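Local structure of taurine:2-oxoglutarate aminotransferase (6JIX) at residues A[92-97]-A[326-331]; A[262-267]-A[330-335]; A[203-208]-A[243-248]. The protein probably transfers the amino group of taurine to 2-oxoglutarate with the help of the cofactor pyridoxal 5'-phosphate. All coordinates share one frame; numbering follows the deposited sequence.

Contact 1. Residues A[92-97]-A[326-331]; sequences SRLAKM and AAVNYY
Met97 sets CG beside its own backbone N (chi1 -71°), runs straight on to SD and then bends at chi3 (62°), a turn that carries its terminal methyl across to Val328 and Asn329. CE ends 3.5 Å from CG1 of Val328, which the valine's first torsion holds anti to the backbone N, while the two side chains run alongside one another, pointing opposite ways. The methionine and asparagine side chains cross at about a right angle, with CE of Met97 3.5 Å from OD1 of Asn329. Leu94, one helical turn back, adds a looser touch: its CD1 is 4.2 Å from CG2 of Val328. Unbranched and flexible, methionine suits the task, since the axes of the two short segments come no closer than 10.7 Å, at 37°, a gap that such a long side chain can span. Beta-branched Val328 offers one methyl to each partner, and Asn329 is the polar margin of an otherwise apolar patch. Helix 318-333 also presents Val325 to Arg93, Leu94 and Met97, whereas its Ala326 and Ala327 pack on helix 66-78. Helix 89-102 rests Leu94 and Ala95 on Phe112 of strand 107-113, and its Ser92 and Arg93 hydrogen-bond to Val11 and Glu4 of the second subunit.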
loop_
_atom_site.group_PDB
_atom_site.type_symbol
_atom_site.label_atom_id
_atom_site.label_comp_id
_atom_site.label_asym_id
_atom_site.label_seq_id
_atom_site.Cartn_x
_atom_site.Cartn_y
_atom_site.Cartn_z
ATOM N N SER A 92 -18.625 -0.449 -6.041
ATOM C CA SER A 92 -19.752 -1.321 -5.729
ATOM C C SER A 92 -19.784 -2.527 -6.665
ATOM O O SER A 92 -20.001 -3.664 -6.233
ATOM C CB SER A 92 -21.056 -0.530 -5.820
ATOM O OG SER A 92 -21.278 0.214 -4.636
ATOM N N ARG A 93 -19.568 -2.297 -7.955
ATOM C CA ARG A 93 -19.629 -3.392 -8.897
ATOM C C ARG A 93 -18.506 -4.384 -8.653
ATOM O O ARG A 93 -18.690 -5.593 -8.845
ATOM C CB ARG A 93 -19.574 -2.847 -10.326
ATOM C CG ARG A 93 -20.360 -3.659 -11.321
ATOM C CD ARG A 93 -19.787 -3.496 -12.712
ATOM N NE ARG A 93 -20.332 -2.308 -13.356
ATOM C CZ ARG A 93 -21.623 -2.147 -13.620
ATOM N NH1 ARG A 93 -22.495 -3.102 -13.301
ATOM N NH2 ARG A 93 -22.043 -1.034 -14.204
ATOM N N LEU A 94 -17.338 -3.904 -8.238
ATOM C CA LEU A 94 -16.231 -4.838 -8.093
ATOM C C LEU A 94 -16.389 -5.692 -6.841
ATOM O O LEU A 94 -16.080 -6.891 -6.864
ATOM C CB LEU A 94 -14.897 -4.092 -8.082
ATOM C CG LEU A 94 -13.719 -5.055 -8.189
ATOM C CD1 LEU A 94 -13.968 -6.097 -9.288
ATOM C CD2 LEU A 94 -12.439 -4.281 -8.424
ATOM N N ALA A 95 -16.882 -5.097 -5.749
ATOM C CA ALA A 95 -17.117 -5.865 -4.533
ATOM C C ALA A 95 -18.128 -6.984 -4.773
ATOM O O ALA A 95 -17.905 -8.132 -4.375
ATOM C CB ALA A 95 -17.586 -4.946 -3.416
ATOM N N LYS A 96 -19.244 -6.681 -5.444
ATOM C CA LYS A 96 -20.218 -7.732 -5.723
ATOM C C LYS A 96 -19.635 -8.795 -6.645
ATOM O O LYS A 96 -19.765 -9.993 -6.377
ATOM C CB LYS A 96 -21.501 -7.152 -6.316
ATOM C CG LYS A 96 -22.724 -8.013 -5.988
ATOM C CD LYS A 96 -23.574 -8.312 -7.213
ATOM C CE LYS A 96 -24.801 -9.109 -6.814
ATOM N NZ LYS A 96 -25.025 -10.235 -7.751
ATOM N N MET A 97 -18.983 -8.378 -7.739
ATOM C CA MET A 97 -18.407 -9.353 -8.664
ATOM C C MET A 97 -17.428 -10.269 -7.949
ATOM O O MET A 97 -17.381 -11.475 -8.218
ATOM C CB MET A 97 -17.701 -8.659 -9.816
ATOM C CG MET A 97 -18.612 -7.981 -10.794
ATOM S SD MET A 97 -17.649 -6.888 -11.844
ATOM C CE MET A 97 -16.586 -8.082 -12.626
ATOM N N ALA A 326 -13.054 -4.468 -15.328
ATOM C CA ALA A 326 -12.748 -4.903 -16.686
ATOM C C ALA A 326 -11.946 -6.198 -16.684
ATOM O O ALA A 326 -12.214 -7.109 -17.482
ATOM C CB ALA A 326 -11.995 -3.801 -17.421
ATOM N N ALA A 327 -10.954 -6.303 -15.799
ATOM C CA ALA A 327 -10.159 -7.526 -15.728
ATOM C C ALA A 327 -11.022 -8.724 -15.360
ATOM O O ALA A 327 -10.993 -9.756 -16.034
ATOM C CB ALA A 327 -9.025 -7.364 -14.718
ATOM N N VAL A 328 -11.824 -8.603 -14.308
ATOM C CA VAL A 328 -12.587 -9.771 -13.876
ATOM C C VAL A 328 -13.579 -10.184 -14.956
ATOM O O VAL A 328 -13.726 -11.377 -15.250
ATOM C CB VAL A 328 -13.280 -9.504 -12.529
ATOM C CG1 VAL A 328 -14.219 -10.643 -12.187
ATOM C CG2 VAL A 328 -12.229 -9.269 -11.418
ATOM N N ASN A 329 -14.249 -9.202 -15.587
ATOM C CA ASN A 329 -15.185 -9.501 -16.673
ATOM C C ASN A 329 -14.486 -10.227 -17.815
ATOM O O ASN A 329 -15.055 -11.140 -18.416
ATOM C CB ASN A 329 -15.840 -8.219 -17.196
ATOM C CG ASN A 329 -17.115 -7.851 -16.438
ATOM O OD1 ASN A 329 -17.783 -8.713 -15.855
ATOM N ND2 ASN A 329 -17.452 -6.554 -16.436
ATOM N N TYR A 330 -13.240 -9.858 -18.108
ATOM C CA TYR A 330 -12.482 -10.581 -19.119
ATOM C C TYR A 330 -12.239 -12.034 -18.710
ATOM O O TYR A 330 -12.457 -12.958 -19.508
ATOM C CB TYR A 330 -11.155 -9.883 -19.388
ATOM C CG TYR A 330 -10.487 -10.414 -20.637
ATOM C CD1 TYR A 330 -9.753 -11.596 -20.616
ATOM C CD2 TYR A 330 -10.615 -9.744 -21.843
ATOM C CE1 TYR A 330 -9.148 -12.074 -21.771
ATOM C CE2 TYR A 330 -10.019 -10.201 -22.981
ATOM C CZ TYR A 330 -9.291 -11.363 -22.960
ATOM O OH TYR A 330 -8.710 -11.797 -24.143
ATOM N N TYR A 331 -11.748 -12.258 -17.484
ATOM C CA TYR A 331 -11.486 -13.627 -17.044
ATOM C C TYR A 331 -12.706 -14.483 -17.311
ATOM O O TYR A 331 -12.601 -15.587 -17.856
ATOM C CB TYR A 331 -11.129 -13.694 -15.547
ATOM C CG TYR A 331 -9.786 -13.127 -15.146
ATOM C CD1 TYR A 331 -8.618 -13.524 -15.785
ATOM C CD2 TYR A 331 -9.690 -12.189 -14.112
ATOM C CE1 TYR A 331 -7.404 -13.003 -15.414
ATOM C CE2 TYR A 331 -8.482 -11.664 -13.736
ATOM C CZ TYR A 331 -7.340 -12.071 -14.383
ATOM O OH TYR A 331 -6.120 -11.545 -14.002
#

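Contact 2. Residues A[262-267]-A[330-335]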
loop_
_atom_site.group_PDB
_atom_site.type_symbol
_atom_site.label_atom_id
_atom_site.label_comp_id
_atom_site.label_asym_id
_atom_site.label_seq_id
_atom_site.Cartn_x
_atom_site.Cartn_y
_atom_site.Cartn_z
ATOM N N GLY A 262 -5.732 -22.244 -12.917
ATOM C CA GLY A 262 -6.835 -22.851 -13.630
ATOM C C GLY A 262 -8.188 -22.670 -12.971
ATOM O O GLY A 262 -9.210 -22.990 -13.586
ATOM N N LYS A 263 -8.224 -22.155 -11.752
ATOM C CA LYS A 263 -9.449 -21.784 -11.066
ATOM C C LYS A 263 -9.368 -20.299 -10.740
ATOM O O LYS A 263 -8.285 -19.701 -10.751
ATOM C CB LYS A 263 -9.635 -22.627 -9.785
ATOM C CG LYS A 263 -10.147 -24.061 -10.021
ATOM C CD LYS A 263 -11.600 -24.209 -9.548
ATOM C CE LYS A 263 -12.125 -25.609 -9.755
ATOM N NZ LYS A 263 -10.989 -26.548 -9.768
ATOM N N MET A 264 -10.516 -19.672 -10.483
ATOM C CA MET A 264 -10.469 -18.236 -10.209
ATOM C C MET A 264 -9.600 -17.936 -8.985
ATOM O O MET A 264 -8.771 -17.021 -9.009
ATOM C CB MET A 264 -11.874 -17.661 -10.044
ATOM C CG MET A 264 -11.892 -16.129 -10.010
ATOM S SD MET A 264 -11.705 -15.288 -11.629
ATOM C CE MET A 264 -12.208 -16.595 -12.755
ATOM N N PHE A 265 -9.759 -18.703 -7.911
ATOM C CA PHE A 265 -8.871 -18.602 -6.766
ATOM C C PHE A 265 -8.246 -19.963 -6.515
ATOM O O PHE A 265 -8.908 -20.994 -6.650
ATOM C CB PHE A 265 -9.616 -18.106 -5.527
ATOM C CG PHE A 265 -10.236 -16.753 -5.710
ATOM C CD1 PHE A 265 -9.439 -15.641 -5.972
ATOM C CD2 PHE A 265 -11.617 -16.587 -5.650
ATOM C CE1 PHE A 265 -10.012 -14.373 -6.158
ATOM C CE2 PHE A 265 -12.194 -15.326 -5.839
ATOM C CZ PHE A 265 -11.388 -14.223 -6.097
ATOM N N ALA A 266 -6.956 -19.969 -6.180
ATOM C CA ALA A 266 -6.270 -21.243 -6.001
ATOM C C ALA A 266 -6.893 -22.057 -4.876
ATOM O O ALA A 266 -6.982 -23.286 -4.982
ATOM C CB ALA A 266 -4.774 -21.027 -5.750
ATOM N N TRP A 267 -7.377 -21.410 -3.814
ATOM C CA TRP A 267 -7.984 -22.226 -2.773
ATOM C C TRP A 267 -9.178 -23.013 -3.315
ATOM O O TRP A 267 -9.566 -24.024 -2.722
ATOM C CB TRP A 267 -8.368 -21.373 -1.553
ATOM C CG TRP A 267 -9.364 -20.287 -1.798
ATOM C CD1 TRP A 267 -9.102 -18.954 -1.950
ATOM C CD2 TRP A 267 -10.795 -20.425 -1.881
ATOM N NE1 TRP A 267 -10.273 -18.258 -2.146
ATOM C CE2 TRP A 267 -11.326 -19.134 -2.102
ATOM C CE3 TRP A 267 -11.676 -21.512 -1.804
ATOM C CZ2 TRP A 267 -12.699 -18.905 -2.249
ATOM C CZ3 TRP A 267 -13.037 -21.283 -1.951
ATOM C CH2 TRP A 267 -13.534 -19.988 -2.172
ATOM N N TYR A 330 -13.240 -9.858 -18.108
ATOM C CA TYR A 330 -12.482 -10.581 -19.119
ATOM C C TYR A 330 -12.239 -12.034 -18.710
ATOM O O TYR A 330 -12.457 -12.958 -19.508
ATOM C CB TYR A 330 -11.155 -9.883 -19.388
ATOM C CG TYR A 330 -10.487 -10.414 -20.637
ATOM C CD1 TYR A 330 -9.753 -11.596 -20.616
ATOM C CD2 TYR A 330 -10.615 -9.744 -21.843
ATOM C CE1 TYR A 330 -9.148 -12.074 -21.771
ATOM C CE2 TYR A 330 -10.019 -10.201 -22.981
ATOM C CZ TYR A 330 -9.291 -11.363 -22.960
ATOM O OH TYR A 330 -8.710 -11.797 -24.143
ATOM N N TYR A 331 -11.748 -12.258 -17.484
ATOM C CA TYR A 331 -11.486 -13.627 -17.044
ATOM C C TYR A 331 -12.706 -14.483 -17.311
ATOM O O TYR A 331 -12.601 -15.587 -17.856
ATOM C CB TYR A 331 -11.129 -13.694 -15.547
ATOM C CG TYR A 331 -9.786 -13.127 -15.146
ATOM C CD1 TYR A 331 -8.618 -13.524 -15.785
ATOM C CD2 TYR A 331 -9.690 -12.189 -14.112
ATOM C CE1 TYR A 331 -7.404 -13.003 -15.414
ATOM C CE2 TYR A 331 -8.482 -11.664 -13.736
ATOM C CZ TYR A 331 -7.340 -12.071 -14.383
ATOM O OH TYR A 331 -6.120 -11.545 -14.002
ATOM N N LEU A 332 -13.879 -13.961 -16.949
ATOM C CA LEU A 332 -15.112 -14.726 -17.057
ATOM C C LEU A 332 -15.553 -14.853 -18.511
ATOM O O LEU A 332 -15.708 -15.970 -19.029
ATOM C CB LEU A 332 -16.199 -14.071 -16.205
ATOM C CG LEU A 332 -15.927 -13.983 -14.694
ATOM C CD1 LEU A 332 -17.083 -13.320 -13.936
ATOM C CD2 LEU A 332 -15.624 -15.367 -14.118
ATOM N N GLU A 333 -15.736 -13.712 -19.198
ATOM C CA GLU A 333 -16.317 -13.737 -20.538
ATOM C C GLU A 333 -15.469 -14.546 -21.512
ATOM O O GLU A 333 -16.020 -15.227 -22.386
ATOM C CB GLU A 333 -16.508 -12.311 -21.057
ATOM C CG GLU A 333 -17.762 -11.635 -20.517
ATOM C CD GLU A 333 -17.690 -10.108 -20.524
ATOM O OE1 GLU A 333 -17.146 -9.513 -21.488
ATOM O OE2 GLU A 333 -18.200 -9.496 -19.558
ATOM N N HIS A 334 -14.141 -14.524 -21.360
ATOM C CA HIS A 334 -13.235 -15.218 -22.271
ATOM C C HIS A 334 -12.794 -16.560 -21.729
ATOM O O HIS A 334 -11.799 -17.115 -22.209
ATOM C CB HIS A 334 -12.012 -14.357 -22.580
ATOM C CG HIS A 334 -12.304 -13.218 -23.500
ATOM N ND1 HIS A 334 -11.771 -13.131 -24.767
ATOM C CD2 HIS A 334 -13.089 -12.126 -23.345
ATOM C CE1 HIS A 334 -12.204 -12.027 -25.349
ATOM N NE2 HIS A 334 -13.006 -11.398 -24.508
ATOM N N ASP A 335 -13.501 -17.062 -20.720
ATOM C CA ASP A 335 -13.224 -18.335 -20.066
ATOM C C ASP A 335 -11.719 -18.580 -19.973
ATOM O O ASP A 335 -11.158 -19.496 -20.580
ATOM C CB ASP A 335 -13.947 -19.494 -20.753
ATOM C CG ASP A 335 -14.241 -20.643 -19.774
ATOM O OD1 ASP A 335 -13.521 -20.761 -18.730
ATOM O OD2 ASP A 335 -15.195 -21.418 -20.039
#
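Met264 meets the last turn of helix 318-333 at Tyr331 and Leu332, in a Met-aromatic contact on the very turn that ends in a Schellman motif, whose acceptors are the carbonyls of Tyr331 and Leu332. SD lies obliquely to the Tyr331 ring, 5.2 Å from its centroid and 44° off the ring normal. The methionine chain bends at chi2 and again at chi3, so that CE settles 3.9 Å from CD2 of Leu332, whose side chain Met264 crosses at about a right angle. CE is also 4.2 Å from CB of Tyr331. A thioether suits this place because it is apolar, bends easily and offers a polarisable sulfur to the ring.

Val101 of helix 89-102 packs against both Met264 and Leu332, and Cys337 of the next helix touches Met264 as well. The phenol of Tyr331 is fixed at its far end by a hydrogen bond from OH to the carbonyl O of Gly282, the residue after Lys281, which binds the cofactor and whose side chain is about 8 Å from that of Tyr331. Within the loop, CG of Met264 sits 4.2 Å above the centre of the ring of its neighbour Phe265. The loop itself is held by its backbone: Met264 hydrogen-bonds through its backbone to Phe258, and the N-H groups of Ala266 and Trp267 each donate to one carboxylate oxygen of Glu253.

On the helical side, Tyr330 and His334 stack their rings one turn apart. Asp335 has the positive phi of the Schellman C-prime residue and also N-caps helix 336-357. Its N bonds to Leu332 O at 3.0 Å, while its OD1 accepts the N-H of Ala338.

Contact 3. Residues A[203-208]-A[243-248]; sequences EQLQYE and DKYGIL
Tyr245 and Gln206 converge on one carboxylate oxygen, OD1 of Asp202, which receives a hydrogen bond from the tyrosine OH and a weak one from NE2 of the glutamine. Around this shared partner the two side chains cross at a slant: NE2 of Gln206 is 3.3 Å from OH of Tyr245, and the amide plane is turned 54° from the ring. Beyond CG the glutamine chain is extended, long enough for its amide to arrive at the phenol's end.

Beneath this polar margin lies an apolar layer. Leu205 and Ile247 reach toward each other tip to tip, with CD2 of the leucine 3.9 Å from CD1 of the isoleucine. The other leucine branch comes obliquely to the tyrosine ring, CD1 being 4.2 Å from CD2 of Tyr245. One face of that ring is backed by its neighbour in sequence, as CG of Lys244 stands 4.2 Å above its centre.

The helices 190-208 and 234-245 belong to the layered alpha/beta domain of class III aminotransferases, and the second forms the crossover of a beta-alpha-beta unit between the parallel neighbours 213-219 and 248-252. The branched apolar chains of Leu205 and Ile247 fill the helix-sheet interface against Val213. Gly246 ends its helix with positive phi (77°), a conformation that favours glycine. Just before it, Tyr245 O accepts a hydrogen bond from NH1 of Arg133.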
loop_
_atom_site.group_PDB
_atom_site.type_symbol
_atom_site.label_atom_id
_atom_site.label_comp_id
_atom_site.label_asym_id
_atom_site.label_seq_id
_atom_site.Cartn_x
_atom_site.Cartn_y
_atom_site.Cartn_z
ATOM N N GLU A 203 0.135 -30.221 17.116
ATOM C CA GLU A 203 0.907 -30.237 18.352
ATOM C C GLU A 203 1.407 -28.844 18.702
ATOM O O GLU A 203 1.390 -28.453 19.872
ATOM C CB GLU A 203 2.069 -31.213 18.238
ATOM C CG GLU A 203 2.336 -31.949 19.539
ATOM C CD GLU A 203 3.525 -32.901 19.453
ATOM O OE1 GLU A 203 4.331 -32.787 18.491
ATOM O OE2 GLU A 203 3.648 -33.763 20.352
ATOM N N GLN A 204 1.873 -28.089 17.702
ATOM C CA GLN A 204 2.334 -26.732 17.962
ATOM C C GLN A 204 1.181 -25.821 18.364
ATOM O O GLN A 204 1.318 -25.012 19.296
ATOM C CB GLN A 204 3.061 -26.176 16.747
ATOM C CG GLN A 204 3.679 -24.827 17.025
ATOM C CD GLN A 204 4.410 -24.267 15.846
ATOM O OE1 GLN A 204 4.215 -24.721 14.728
ATOM N NE2 GLN A 204 5.262 -23.280 16.082
ATOM N N LEU A 205 0.030 -25.947 17.701
ATOM C CA LEU A 205 -1.146 -25.206 18.148
ATOM C C LEU A 205 -1.453 -25.516 19.607
ATOM O O LEU A 205 -1.698 -24.610 20.411
ATOM C CB LEU A 205 -2.350 -25.524 17.266
ATOM C CG LEU A 205 -2.360 -24.946 15.851
ATOM C CD1 LEU A 205 -3.448 -25.618 15.024
ATOM C CD2 LEU A 205 -2.549 -23.426 15.905
ATOM N N GLN A 206 -1.421 -26.798 19.978
ATOM C CA GLN A 206 -1.699 -27.158 21.367
ATOM C C GLN A 206 -0.695 -26.525 22.318
ATOM O O GLN A 206 -1.069 -26.067 23.401
ATOM C CB GLN A 206 -1.674 -28.677 21.544
ATOM C CG GLN A 206 -3.036 -29.331 21.484
ATOM C CD GLN A 206 -2.956 -30.785 21.084
ATOM O OE1 GLN A 206 -2.391 -31.608 21.803
ATOM N NE2 GLN A 206 -3.520 -31.112 19.932
ATOM N N TYR A 207 0.581 -26.474 21.932
ATOM C CA TYR A 207 1.607 -25.915 22.806
ATOM C C TYR A 207 1.626 -24.385 22.812
ATOM O O TYR A 207 2.295 -23.793 23.663
ATOM C CB TYR A 207 2.988 -26.482 22.424
ATOM C CG TYR A 207 3.344 -27.742 23.214
ATOM C CD1 TYR A 207 4.019 -27.667 24.440
ATOM C CD2 TYR A 207 2.975 -29.003 22.750
ATOM C CE1 TYR A 207 4.311 -28.817 25.167
ATOM C CE2 TYR A 207 3.265 -30.153 23.464
ATOM C CZ TYR A 207 3.931 -30.065 24.666
ATOM O OH TYR A 207 4.207 -31.232 25.355
ATOM N N GLU A 208 0.886 -23.729 21.915
ATOM C CA GLU A 208 0.725 -22.284 21.960
ATOM C C GLU A 208 -0.605 -21.849 22.566
ATOM O O GLU A 208 -0.803 -20.647 22.781
ATOM C CB GLU A 208 0.859 -21.699 20.552
ATOM C CG GLU A 208 2.251 -21.797 19.957
ATOM C CD GLU A 208 3.220 -20.876 20.639
ATOM O OE1 GLU A 208 2.770 -20.165 21.572
ATOM O OE2 GLU A 208 4.414 -20.847 20.242
ATOM N N ASP A 243 -11.296 -25.243 12.152
ATOM C CA ASP A 243 -12.668 -25.503 12.565
ATOM C C ASP A 243 -12.709 -26.061 13.983
ATOM O O ASP A 243 -13.510 -25.624 14.818
ATOM C CB ASP A 243 -13.319 -26.479 11.587
ATOM C CG ASP A 243 -13.604 -25.862 10.224
ATOM O OD1 ASP A 243 -13.513 -24.624 10.051
ATOM O OD2 ASP A 243 -13.937 -26.639 9.308
ATOM N N LYS A 244 -11.850 -27.043 14.267
ATOM C CA LYS A 244 -11.799 -27.643 15.597
ATOM C C LYS A 244 -11.552 -26.592 16.673
ATOM O O LYS A 244 -12.170 -26.633 17.740
ATOM C CB LYS A 244 -10.710 -28.714 15.635
ATOM C CG LYS A 244 -10.671 -29.535 16.897
ATOM C CD LYS A 244 -9.617 -30.638 16.789
ATOM C CE LYS A 244 -9.251 -31.206 18.153
ATOM N NZ LYS A 244 -8.905 -32.659 18.069
ATOM N N TYR A 245 -10.666 -25.634 16.405
ATOM C CA TYR A 245 -10.142 -24.737 17.427
ATOM C C TYR A 245 -10.744 -23.337 17.405
ATOM O O TYR A 245 -10.448 -22.544 18.301
ATOM C CB TYR A 245 -8.620 -24.656 17.285
ATOM C CG TYR A 245 -7.963 -25.956 17.692
ATOM C CD1 TYR A 245 -8.199 -26.510 18.941
ATOM C CD2 TYR A 245 -7.122 -26.638 16.829
ATOM C CE1 TYR A 245 -7.607 -27.688 19.324
ATOM C CE2 TYR A 245 -6.521 -27.826 17.208
ATOM C CZ TYR A 245 -6.776 -28.352 18.458
ATOM O OH TYR A 245 -6.197 -29.548 18.853
ATOM N N GLY A 246 -11.602 -23.023 16.439
ATOM C CA GLY A 246 -12.149 -21.690 16.333
ATOM C C GLY A 246 -11.198 -20.670 15.752
ATOM O O GLY A 246 -11.354 -19.475 16.012
ATOM N N ILE A 247 -10.192 -21.114 15.011
ATOM C CA ILE A 247 -9.198 -20.264 14.371
ATOM C C ILE A 247 -9.679 -19.938 12.965
ATOM O O ILE A 247 -10.108 -20.837 12.224
ATOM C CB ILE A 247 -7.844 -20.994 14.322
ATOM C CG1 ILE A 247 -7.278 -21.232 15.723
ATOM C CG2 ILE A 247 -6.878 -20.301 13.384
ATOM C CD1 ILE A 247 -6.323 -22.436 15.783
ATOM N N LEU A 248 -9.578 -18.668 12.568
ATOM C CA LEU A 248 -9.903 -18.312 11.194
ATOM C C LEU A 248 -8.786 -18.764 10.266
ATOM O O LEU A 248 -7.600 -18.681 10.603
ATOM C CB LEU A 248 -10.117 -16.801 11.049
ATOM C CG LEU A 248 -11.166 -16.172 11.968
ATOM C CD1 LEU A 248 -11.153 -14.673 11.845
ATOM C CD2 LEU A 248 -12.522 -16.712 11.633
#

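Overall arrangement
Contacts 1 and 2 are neighbours, their centres 11 Å apart, because both use helix 318-333: residues 326-331 face helix 89-102, and the overlapping 330-335 meets the loop between strands 248-252 and 276-279. Contact 3 stands 35 Å from contact 1 and 33 Å from contact 2 between centres. Along the chain, 92-97 comes first, then contact 3 closes before 262-267 opens contact 2, and the shared helix finishes contacts 1 and 2. Strand 248-252 leads from contact 3, packed on the seven-stranded sheet, toward the loop of contact 2. The Tyr331 side chain of contact 2 is about 8 Å from that of Lys281, Val328 of contact 1 about 12 Å; contact 3 lies away from the ligand sites.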